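Local atomic coordinates of trafficking protein particle complex subunit 3 (Naegleria fowleri, PDB entry 6AQ3), a protein that probably helps tether transport vesicles as a core subunit of the TRAPP complex and carries a covalently bound palmitate in its hydrophobic interior. Residues R66-F71 against R152-M157; C82-D87 against K184-E189; T108-S111 against E116-I119; Y166-L171 against Q176-V181. All coordinates share one frame; numbering follows the deposited sequence.

Contact 1 (R66-F71 against R152-M157). With PLM (palmitic acid), chain N.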
# COMPACT_ATOMS: atom_id res chain seq x y z
N ARG C 66 -1.78 -13.81 -6.97
CA ARG C 66 -2.64 -12.99 -7.81
C ARG C 66 -1.84 -12.11 -8.75
O ARG C 66 -2.35 -11.72 -9.80
CB ARG C 66 -3.53 -12.11 -6.92
CG ARG C 66 -4.60 -12.88 -6.13
CD ARG C 66 -5.34 -12.01 -5.11
NE ARG C 66 -5.97 -10.81 -5.65
CZ ARG C 66 -6.45 -9.82 -4.90
NH1 ARG C 66 -6.40 -9.88 -3.57
NH2 ARG C 66 -7.01 -8.76 -5.47
N LEU C 67 -0.61 -11.79 -8.39
CA LEU C 67 0.20 -10.83 -9.12
C LEU C 67 1.03 -11.43 -10.24
O LEU C 67 1.40 -10.70 -11.16
CB LEU C 67 1.07 -10.08 -8.11
CG LEU C 67 1.72 -8.77 -8.52
CD1 LEU C 67 0.67 -7.69 -8.53
CD2 LEU C 67 2.80 -8.42 -7.51
N ILE C 68 1.33 -12.74 -10.18
CA ILE C 68 2.33 -13.33 -11.08
C ILE C 68 1.95 -13.15 -12.54
O ILE C 68 2.81 -12.89 -13.39
CB ILE C 68 2.54 -14.82 -10.76
CG1 ILE C 68 3.56 -15.43 -11.74
CG2 ILE C 68 1.23 -15.57 -10.87
CD1 ILE C 68 4.95 -14.80 -11.67
N ASP C 69 0.65 -13.29 -12.86
CA ASP C 69 0.25 -13.22 -14.25
C ASP C 69 0.51 -11.83 -14.81
O ASP C 69 1.04 -11.68 -15.91
CB ASP C 69 -1.23 -13.59 -14.40
N GLU C 70 0.20 -10.80 -14.02
CA GLU C 70 0.47 -9.43 -14.45
C GLU C 70 1.97 -9.20 -14.63
O GLU C 70 2.39 -8.54 -15.59
CB GLU C 70 -0.11 -8.45 -13.42
CG GLU C 70 -0.59 -7.13 -14.00
CD GLU C 70 -1.83 -7.27 -14.86
OE1 GLU C 70 -2.64 -8.18 -14.59
OE2 GLU C 70 -1.98 -6.47 -15.81
N PHE C 71 2.80 -9.76 -13.75
CA PHE C 71 4.25 -9.61 -13.91
C PHE C 71 4.73 -10.22 -15.21
O PHE C 71 5.50 -9.61 -15.95
CB PHE C 71 5.00 -10.24 -12.74
CG PHE C 71 6.48 -10.36 -12.97
CD1 PHE C 71 7.31 -9.26 -12.81
CD2 PHE C 71 7.05 -11.56 -13.37
CE1 PHE C 71 8.68 -9.37 -13.03
CE2 PHE C 71 8.41 -11.67 -13.59
CZ PHE C 71 9.23 -10.57 -13.42
N ARG C 152 7.10 -16.48 -2.60
CA ARG C 152 6.61 -17.85 -2.45
C ARG C 152 5.33 -18.08 -3.25
O ARG C 152 5.18 -19.11 -3.92
CB ARG C 152 6.38 -18.18 -0.98
CG ARG C 152 5.75 -19.58 -0.76
CD ARG C 152 5.77 -19.95 0.72
NE ARG C 152 4.82 -19.17 1.50
CZ ARG C 152 3.60 -19.60 1.84
NH1 ARG C 152 3.21 -20.80 1.46
NH2 ARG C 152 2.79 -18.85 2.55
N GLY C 153 4.38 -17.14 -3.17
CA GLY C 153 3.14 -17.32 -3.89
C GLY C 153 3.33 -17.22 -5.39
O GLY C 153 2.75 -17.99 -6.15
N ALA C 154 4.18 -16.30 -5.83
CA ALA C 154 4.41 -16.19 -7.26
C ALA C 154 5.03 -17.47 -7.82
O ALA C 154 4.57 -18.01 -8.83
CB ALA C 154 5.29 -14.98 -7.57
N LEU C 155 6.07 -17.98 -7.15
CA LEU C 155 6.78 -19.13 -7.70
C LEU C 155 5.92 -20.38 -7.68
O LEU C 155 6.07 -21.24 -8.56
CB LEU C 155 8.09 -19.37 -6.94
CG LEU C 155 9.14 -18.27 -7.15
CD1 LEU C 155 10.46 -18.61 -6.45
CD2 LEU C 155 9.38 -18.04 -8.62
N GLU C 156 4.98 -20.48 -6.72
CA GLU C 156 4.06 -21.60 -6.71
C GLU C 156 3.26 -21.65 -8.00
O GLU C 156 2.99 -22.73 -8.54
CB GLU C 156 3.12 -21.51 -5.51
CG GLU C 156 2.19 -22.71 -5.38
CD GLU C 156 1.26 -22.61 -4.18
OE1 GLU C 156 0.03 -22.70 -4.36
OE2 GLU C 156 1.77 -22.44 -3.04
N MET C 157 2.91 -20.48 -8.53
CA MET C 157 2.14 -20.46 -9.77
C MET C 157 2.95 -20.97 -10.96
O MET C 157 2.35 -21.45 -11.93
CB MET C 157 1.64 -19.04 -10.01
CG MET C 157 0.65 -18.57 -8.93
SD MET C 157 -0.74 -19.70 -8.72
CE MET C 157 -0.25 -20.58 -7.23
C1 PLM N . 9.69 -17.46 -13.45
O2 PLM N . 10.30 -18.24 -12.66
C2 PLM N . 9.49 -15.88 -13.11
C3 PLM N . 9.77 -15.40 -11.67
C4 PLM N . 8.52 -14.88 -10.93
C5 PLM N . 8.58 -13.39 -10.49
C6 PLM N . 7.77 -13.08 -9.21
C7 PLM N . 7.72 -11.59 -8.79
C8 PLM N . 8.13 -11.32 -7.32
C9 PLM N . 7.83 -9.88 -6.85
CA PLM N . 8.73 -9.38 -5.68
CB PLM N . 8.38 -7.95 -5.18
CC PLM N . 7.50 -7.93 -3.91
CD PLM N . 6.67 -6.63 -3.75
CE PLM N . 6.24 -6.30 -2.30
CF PLM N . 5.04 -5.32 -2.23
CG PLM N . 4.86 -4.63 -0.87
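Ile68 packs against Ala154 and Met157 in a small, wholly apolar helix-helix contact, where helix 49-75 and helix 146-157 close around the palmitate of this Bet3-like TRAPP subunit. The two backbones come nearest at Ile68 and Ala154, whose CA atoms are 5.2 Å apart. With no hydrogen bond passing between the segments, the contact rests on the two branches of one isoleucine. Its CG1 lies anti to the backbone N (chi1 178°) and brings CD1 to the lipid side, where CD1 meets the methyl of Ala154, CB, at 4.1 Å. The other branch, CG2, diverges from CD1 and sits against Met157, 3.6 Å from its CB. Only the base of Met157 does this work, since its chain bends at both later torsions and carries the sulfur away from Ile68.

The acyl chain runs past the pair as a third partner. Phe71 comes to it obliquely, its CE2 3.5 Å from palmitate C5, and the ring also packs on Val95, Ala96 and Met99 of helix 85-101. Leu155 sets off away from helix 49-75, yet its CD2 comes within 4.0 Å of palmitate C4. Polar ties hold the same two helices together beyond this patch: Arg152 makes a salt bridge to Glu57, and Glu156 bonds to the hydroxyl of Tyr61. Leu67 meets Met33 of the second subunit. On helix 146-157 the methyl of Ala154 meets the lipid as closely as Phe71 does, CB lying 3.5 Å from palmitate C6.

Contact 2 (C82-D87 against K184-E189). With PLM (palmitic acid), chain N; EDO (1,2-ethanediol), chain O.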
# COMPACT_ATOMS: atom_id res chain seq x y z
N CYS C 82 10.69 -19.77 -16.94
CA CYS C 82 10.52 -20.17 -15.55
C CYS C 82 10.63 -21.68 -15.43
O CYS C 82 10.01 -22.28 -14.55
CB CYS C 82 9.16 -19.72 -15.05
SG CYS C 82 8.93 -17.94 -15.01
N ARG C 83 11.47 -22.31 -16.25
CA ARG C 83 11.57 -23.76 -16.21
C ARG C 83 12.43 -24.22 -15.04
O ARG C 83 12.13 -25.22 -14.40
CB ARG C 83 12.18 -24.28 -17.52
CG ARG C 83 12.09 -25.79 -17.67
CD ARG C 83 12.89 -26.31 -18.85
NE ARG C 83 14.30 -26.47 -18.50
CZ ARG C 83 15.26 -25.59 -18.76
NH1 ARG C 83 16.51 -25.84 -18.40
NH2 ARG C 83 14.96 -24.43 -19.36
N GLU C 84 13.51 -23.49 -14.75
CA GLU C 84 14.42 -23.89 -13.70
C GLU C 84 14.43 -22.87 -12.57
O GLU C 84 14.36 -21.66 -12.81
CB GLU C 84 15.84 -24.09 -14.24
CG GLU C 84 16.00 -25.38 -15.05
CD GLU C 84 16.27 -26.58 -14.15
OE1 GLU C 84 17.21 -26.51 -13.34
OE2 GLU C 84 15.51 -27.57 -14.24
N PHE C 85 14.59 -23.38 -11.35
CA PHE C 85 14.64 -22.56 -10.14
C PHE C 85 15.77 -21.56 -10.21
O PHE C 85 15.64 -20.42 -9.74
CB PHE C 85 14.79 -23.46 -8.91
CG PHE C 85 15.00 -22.70 -7.61
CD1 PHE C 85 13.95 -22.06 -6.96
CD2 PHE C 85 16.27 -22.62 -7.05
CE1 PHE C 85 14.15 -21.37 -5.77
CE2 PHE C 85 16.48 -21.94 -5.87
CZ PHE C 85 15.41 -21.31 -5.22
N LYS C 86 16.93 -21.98 -10.73
CA LYS C 86 18.06 -21.07 -10.88
C LYS C 86 17.69 -19.84 -11.70
O LYS C 86 18.25 -18.76 -11.46
CB LYS C 86 19.24 -21.81 -11.53
N ASP C 87 16.75 -19.96 -12.64
CA ASP C 87 16.36 -18.83 -13.47
C ASP C 87 15.57 -17.78 -12.69
O ASP C 87 15.54 -16.61 -13.11
CB ASP C 87 15.47 -19.29 -14.63
CG ASP C 87 16.16 -20.29 -15.53
OD1 ASP C 87 17.37 -20.13 -15.77
OD2 ASP C 87 15.47 -21.23 -16.01
N LYS C 184 12.08 -26.38 -2.52
CA LYS C 184 11.64 -27.59 -1.82
C LYS C 184 11.22 -28.70 -2.78
O LYS C 184 11.64 -29.85 -2.63
CB LYS C 184 10.49 -27.25 -0.87
CG LYS C 184 10.95 -26.54 0.39
CD LYS C 184 11.95 -27.48 1.06
CE LYS C 184 12.85 -26.83 2.08
NZ LYS C 184 13.70 -27.91 2.67
N GLU C 185 10.43 -28.37 -3.79
CA GLU C 185 10.10 -29.35 -4.80
C GLU C 185 9.49 -28.65 -6.00
O GLU C 185 8.84 -27.61 -5.86
CB GLU C 185 9.13 -30.43 -4.29
CG GLU C 185 7.70 -29.97 -4.08
CD GLU C 185 6.80 -31.07 -3.54
OE1 GLU C 185 7.23 -32.25 -3.51
OE2 GLU C 185 5.68 -30.74 -3.11
N TYR C 186 9.73 -29.23 -7.17
CA TYR C 186 9.02 -28.84 -8.38
C TYR C 186 7.65 -29.49 -8.33
O TYR C 186 7.52 -30.67 -8.02
CB TYR C 186 9.78 -29.31 -9.61
CG TYR C 186 11.05 -28.54 -9.90
CD1 TYR C 186 11.00 -27.22 -10.33
CD2 TYR C 186 12.29 -29.16 -9.80
CE1 TYR C 186 12.15 -26.53 -10.64
CE2 TYR C 186 13.45 -28.47 -10.10
CZ TYR C 186 13.38 -27.16 -10.52
OH TYR C 186 14.53 -26.46 -10.82
N LEU C 187 6.61 -28.71 -8.59
CA LEU C 187 5.26 -29.22 -8.45
C LEU C 187 4.78 -29.82 -9.76
O LEU C 187 5.36 -29.62 -10.82
CB LEU C 187 4.32 -28.10 -7.99
CG LEU C 187 4.73 -27.51 -6.63
CD1 LEU C 187 4.09 -26.15 -6.40
CD2 LEU C 187 4.38 -28.47 -5.49
N ARG C 188 3.65 -30.53 -9.69
CA ARG C 188 3.01 -31.14 -10.84
C ARG C 188 1.62 -30.54 -11.04
O ARG C 188 0.91 -30.26 -10.08
CB ARG C 188 2.89 -32.68 -10.68
N GLU C 189 1.28 -30.30 -12.31
CA GLU C 189 -0.01 -29.72 -12.69
C GLU C 189 -1.19 -30.52 -12.12
O GLU C 189 -1.76 -30.16 -11.09
CB GLU C 189 -0.11 -29.64 -14.21
C1 PLM N . 9.69 -17.46 -13.45
O2 PLM N . 10.30 -18.24 -12.66
C2 PLM N . 9.49 -15.88 -13.11
C3 PLM N . 9.77 -15.40 -11.67
C4 PLM N . 8.52 -14.88 -10.93
C5 PLM N . 8.58 -13.39 -10.49
C6 PLM N . 7.77 -13.08 -9.21
C7 PLM N . 7.72 -11.59 -8.79
C8 PLM N . 8.13 -11.32 -7.32
C9 PLM N . 7.83 -9.88 -6.85
CA PLM N . 8.73 -9.38 -5.68
CB PLM N . 8.38 -7.95 -5.18
CC PLM N . 7.50 -7.93 -3.91
CD PLM N . 6.67 -6.63 -3.75
CE PLM N . 6.24 -6.30 -2.30
CF PLM N . 5.04 -5.32 -2.23
CG PLM N . 4.86 -4.63 -0.87
C1 EDO O . 18.35 -25.39 -10.41
O1 EDO O . 17.41 -24.55 -11.10
C2 EDO O . 17.65 -26.24 -9.35
O2 EDO O . 16.65 -27.05 -9.97
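Edge-on approach marks the Tyr186 ring: near its plane, at the hydroxyl end, lie Phe85 N and an oxygen, O2, of a 1,2-ethanediol probably left from crystallisation. Arg83 O and the Glu84 carboxylate come in obliquely, the carboxylate plane turned 43° from the ring. Tyr186 thus joins strand 177-186, the last in the chain and an inner one of the TRAPP sheet, to the turn that leads from the palmitoylated Cys82 into helix 85-101. A classic beta bulge at Lys184 and Glu185, both facing Arg161, lies just before it.

The one hydrogen bond between the segments runs from Phe85 N to Tyr186 OH, 3.1 Å long and almost straight at 169°, so the phenol oxygen accepts this backbone amide. Phe85 CB packs against the same oxygen at 3.6 Å, while its ring turns away to meet Tyr117. The diol fills in beside it: Lys86 N donates to its O1 at 2.6 Å, and O1 gives a bond to Glu84 OE1. Inside the turn, Asp87 OD2 accepts from Glu84 N, 34° out of the carboxylate plane. At the start of the turn, Cys82 SG is joined to palmitate C1 at 1.8 Å.

Contact 3 (T108-S111 against E116-I119)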
# COMPACT_ATOMS: atom_id res chain seq x y z
N THR C 108 23.58 -13.70 -4.58
CA THR C 108 24.82 -14.20 -4.00
C THR C 108 24.52 -15.48 -3.24
O THR C 108 23.38 -15.95 -3.19
CB THR C 108 25.46 -13.21 -3.02
OG1 THR C 108 24.66 -13.14 -1.83
CG2 THR C 108 25.62 -11.82 -3.61
N ASN C 109 25.58 -16.05 -2.67
CA ASN C 109 25.49 -17.20 -1.75
C ASN C 109 24.74 -18.37 -2.39
O ASN C 109 23.88 -18.99 -1.76
CB ASN C 109 24.83 -16.79 -0.43
CG ASN C 109 25.52 -15.61 0.24
OD1 ASN C 109 24.90 -14.85 0.99
ND2 ASN C 109 26.82 -15.47 0.01
N TRP C 110 25.08 -18.68 -3.64
CA TRP C 110 24.50 -19.84 -4.28
C TRP C 110 24.89 -21.11 -3.54
O TRP C 110 25.99 -21.22 -3.00
CB TRP C 110 24.99 -19.97 -5.73
CG TRP C 110 24.27 -19.11 -6.67
CD1 TRP C 110 24.69 -17.92 -7.17
CD2 TRP C 110 22.99 -19.37 -7.24
NE1 TRP C 110 23.74 -17.41 -8.03
CE2 TRP C 110 22.68 -18.28 -8.08
CE3 TRP C 110 22.06 -20.41 -7.11
CZ2 TRP C 110 21.49 -18.20 -8.79
CZ3 TRP C 110 20.88 -20.33 -7.81
CH2 TRP C 110 20.60 -19.24 -8.64
N SER C 111 23.97 -22.06 -3.48
CA SER C 111 24.35 -23.38 -3.01
C SER C 111 25.00 -24.17 -4.15
O SER C 111 24.84 -23.85 -5.33
CB SER C 111 23.13 -24.13 -2.47
OG SER C 111 22.17 -24.35 -3.48
N GLU C 116 19.50 -23.08 -3.72
CA GLU C 116 19.40 -21.95 -2.80
C GLU C 116 20.20 -20.78 -3.34
O GLU C 116 21.30 -20.95 -3.89
CB GLU C 116 19.95 -22.25 -1.41
CG GLU C 116 19.47 -23.51 -0.76
CD GLU C 116 20.01 -23.63 0.64
OE1 GLU C 116 19.64 -24.60 1.34
OE2 GLU C 116 20.81 -22.75 1.03
N TYR C 117 19.65 -19.59 -3.16
CA TYR C 117 20.38 -18.36 -3.42
C TYR C 117 19.81 -17.31 -2.48
O TYR C 117 18.74 -17.48 -1.90
CB TYR C 117 20.27 -17.93 -4.89
CG TYR C 117 18.85 -17.67 -5.39
CD1 TYR C 117 18.24 -16.44 -5.16
CD2 TYR C 117 18.13 -18.64 -6.07
CE1 TYR C 117 16.94 -16.18 -5.60
CE2 TYR C 117 16.84 -18.38 -6.53
CZ TYR C 117 16.25 -17.15 -6.29
OH TYR C 117 14.98 -16.87 -6.73
N SER C 118 20.55 -16.22 -2.33
CA SER C 118 20.09 -15.08 -1.55
C SER C 118 19.93 -13.89 -2.48
O SER C 118 20.65 -13.76 -3.48
CB SER C 118 21.05 -14.71 -0.42
OG SER C 118 21.10 -15.74 0.56
N ILE C 119 18.98 -13.02 -2.13
CA ILE C 119 18.77 -11.75 -2.82
C ILE C 119 19.20 -10.66 -1.84
O ILE C 119 18.58 -10.50 -0.78
CB ILE C 119 17.30 -11.58 -3.25
CG1 ILE C 119 16.87 -12.66 -4.25
CG2 ILE C 119 17.08 -10.22 -3.88
CD1 ILE C 119 15.39 -12.62 -4.63
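Trp110 lays the six-membered ring of its indole over the CB of Tyr117, a CH-pi contact in which CB stands 3.7 Å from the ring centroid and only 7° off the normal. The two side chains run side by side in the same direction, and beyond CB the rings meet obliquely with planes 49° apart, Trp110 CH2 coming to 3.6 Å from Tyr117 CD2. The phenol continues inward toward helix 85-101, where its hydroxyl bonds to Thr88. Tyr117 CG sits between its own backbone N and carbonyl carbon (chi1 60°), the position that sends the phenol alongside the indole.

The backbones form the beta hairpin of strands 106-108 and 116-121, at the edge of the sheet. Thr108 and Ser118 are an antiparallel hydrogen-bonded pair, Thr108 N donating to Ser118 O at 3.1 Å and Ser118 N to Thr108 O at 3.0 Å. One residue is extra here, probably accommodated by Asn109 with both backbone angles positive, so that Ser111 and not Trp110 meets Glu116. Ser111 grips that residue twice: its N donates to Glu116 O at 2.9 Å, and its OG accepts from Glu116 N at 3.0 Å in a more bent bond. The same OG also bonds to Asp113. Arg180 of strand 177-186 takes a salt bridge from Glu116 OE2 and bonds to Ser118 OG and Asn109 O.

Contact 4 (Y166-L171 against Q176-V181)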
# COMPACT_ATOMS: atom_id res chain seq x y z
N TYR C 166 13.63 -13.85 5.40
CA TYR C 166 14.60 -12.79 5.63
C TYR C 166 15.74 -13.31 6.51
O TYR C 166 15.52 -14.08 7.45
CB TYR C 166 13.93 -11.59 6.32
CG TYR C 166 13.76 -10.37 5.43
CD1 TYR C 166 14.83 -9.50 5.21
CD2 TYR C 166 12.53 -10.09 4.82
CE1 TYR C 166 14.70 -8.38 4.39
CE2 TYR C 166 12.37 -8.97 3.99
CZ TYR C 166 13.46 -8.13 3.79
OH TYR C 166 13.28 -7.03 2.98
N LYS C 167 16.95 -12.91 6.18
CA LYS C 167 18.10 -13.22 7.01
C LYS C 167 18.79 -11.99 7.58
O LYS C 167 19.31 -12.05 8.70
CB LYS C 167 19.12 -14.06 6.22
CG LYS C 167 18.52 -15.33 5.61
CD LYS C 167 18.84 -16.57 6.43
CE LYS C 167 17.65 -17.04 7.26
NZ LYS C 167 17.93 -18.32 7.98
N LYS C 168 18.81 -10.88 6.85
CA LYS C 168 19.45 -9.65 7.31
C LYS C 168 18.60 -8.47 6.87
O LYS C 168 18.05 -8.48 5.77
CB LYS C 168 20.88 -9.54 6.76
CG LYS C 168 21.84 -10.53 7.40
CD LYS C 168 23.17 -10.66 6.67
CE LYS C 168 24.00 -9.39 6.77
NZ LYS C 168 25.40 -9.60 6.29
N CYS C 169 18.47 -7.46 7.76
CA CYS C 169 17.71 -6.23 7.48
C CYS C 169 18.36 -5.05 8.20
O CYS C 169 18.66 -5.16 9.40
CB CYS C 169 16.24 -6.36 7.92
SG CYS C 169 15.11 -5.00 7.39
N PRO C 170 18.63 -3.95 7.50
CA PRO C 170 19.27 -2.80 8.17
C PRO C 170 18.46 -2.21 9.32
O PRO C 170 19.06 -1.64 10.24
CB PRO C 170 19.47 -1.78 7.03
CG PRO C 170 18.81 -2.35 5.84
CD PRO C 170 18.68 -3.83 6.04
N LEU C 171 17.14 -2.36 9.34
CA LEU C 171 16.39 -1.89 10.51
C LEU C 171 16.80 -2.61 11.78
O LEU C 171 16.56 -2.09 12.88
CB LEU C 171 14.88 -2.06 10.31
CG LEU C 171 14.24 -1.23 9.19
CD1 LEU C 171 12.78 -1.59 9.06
CD2 LEU C 171 14.42 0.25 9.51
N GLN C 176 23.03 -4.80 5.23
CA GLN C 176 22.21 -4.83 4.03
C GLN C 176 21.01 -5.73 4.28
O GLN C 176 20.93 -6.43 5.30
CB GLN C 176 23.02 -5.33 2.83
CG GLN C 176 23.43 -6.78 2.98
CD GLN C 176 24.29 -7.26 1.83
OE1 GLN C 176 24.89 -6.46 1.11
NE2 GLN C 176 24.39 -8.57 1.67
N SER C 177 20.09 -5.74 3.32
CA SER C 177 18.99 -6.69 3.33
C SER C 177 19.42 -7.94 2.58
O SER C 177 20.11 -7.86 1.56
CB SER C 177 17.72 -6.13 2.68
OG SER C 177 17.19 -5.09 3.47
N GLU C 178 19.02 -9.09 3.11
CA GLU C 178 19.27 -10.36 2.47
C GLU C 178 18.04 -11.23 2.63
O GLU C 178 17.56 -11.42 3.76
CB GLU C 178 20.49 -11.07 3.07
CG GLU C 178 20.66 -12.51 2.54
CD GLU C 178 21.90 -13.22 3.07
OE1 GLU C 178 22.67 -12.60 3.85
OE2 GLU C 178 22.11 -14.40 2.70
N ILE C 179 17.54 -11.76 1.52
CA ILE C 179 16.41 -12.67 1.50
C ILE C 179 16.88 -14.00 0.90
O ILE C 179 17.49 -14.01 -0.17
CB ILE C 179 15.24 -12.08 0.70
CG1 ILE C 179 14.68 -10.86 1.44
CG2 ILE C 179 14.17 -13.13 0.49
CD1 ILE C 179 13.62 -10.09 0.67
N ARG C 180 16.59 -15.10 1.59
CA ARG C 180 17.00 -16.43 1.18
C ARG C 180 15.85 -17.11 0.46
O ARG C 180 14.71 -17.06 0.94
CB ARG C 180 17.40 -17.27 2.39
CG ARG C 180 18.11 -18.59 2.07
CD ARG C 180 19.45 -18.27 1.44
NE ARG C 180 20.32 -19.43 1.34
CZ ARG C 180 21.50 -19.42 0.72
NH1 ARG C 180 21.94 -18.30 0.16
NH2 ARG C 180 22.23 -20.52 0.67
N VAL C 181 16.14 -17.75 -0.67
CA VAL C 181 15.14 -18.47 -1.45
C VAL C 181 15.65 -19.89 -1.64
O VAL C 181 16.72 -20.09 -2.23
CB VAL C 181 14.87 -17.81 -2.81
CG1 VAL C 181 13.73 -18.50 -3.51
CG2 VAL C 181 14.59 -16.29 -2.65
O HOH W 1 14.55 -4.88 3.64
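One carbonyl, that of Glu178, faces two successive amides: Lys167 N donates to Glu178 O at 2.9 Å in an almost straight bond, and Lys168 N reaches the same oxygen weakly at 3.4 Å. This is a classic beta bulge, with Lys167 having psi turned to -34°, as at the first position of such a bulge, and the register slipping by one between Tyr166, opposite Ile179, and Lys168, opposite Glu178. Glu178 N closes the ring by donating to Lys168 O.

On the face carrying Tyr166 and Ile179, the isoleucine's CG1 stands over the centre of the phenol ring, 3.7 Å from the centroid and 7° off its normal. CD1 extends along the same ring face toward the hydroxyl end, 3.7 Å from Tyr166 CZ. Tyr166 holds its ring there with chi1 at -109°, off the staggered positions. Its OH and Ser177 OG share a water, at 2.6 Å and 2.7 Å, while Ser177 OG also packs against Pro170 CD. Tyr142 and, from helix 146-157, Ile147 and Cys148 also pack on this face.

The other face is polar. Lys168 and Glu178 cross with Lys168 CD 3.5 Å from Glu178 OE1, but their charged ends do not touch and have other partners: Lys168 NZ makes a salt bridge with Asp175, and Glu178 OE2 bonds to Ser118. Lys167 CG rests on Arg180 CB, whose guanidinium goes on to Glu116 and Ser118. With its register shifted at Lys167 and Lys168, the arrangement is that of a bulged antiparallel beta hairpin, here between strands 160-168 and 177-186.

In the fold
From the N terminus, contact 1 opens on helix 49-75 and contact 2 opens in the turn before helix 85-101. Contact 3 then closes a short hairpin loop lying inside the loops of both. Contact 1 closes on helix 146-157, after which contact 4 forms its own hairpin, and contact 2 closes last, at the end of strand 177-186. Contacts 1 and 2 therefore cross, while contact 4 is nested in contact 2 and follows contacts 1 and 3 in series. Contacts 2, 3 and 4 all reach the four-stranded sheet: Trp110 CH2 packs on Lys86 O, and Ile119 N probably hydrogen-bonds to Ile179 O. Contacts 1 and 2 share the palmitate and touch through Glu156 and Leu187.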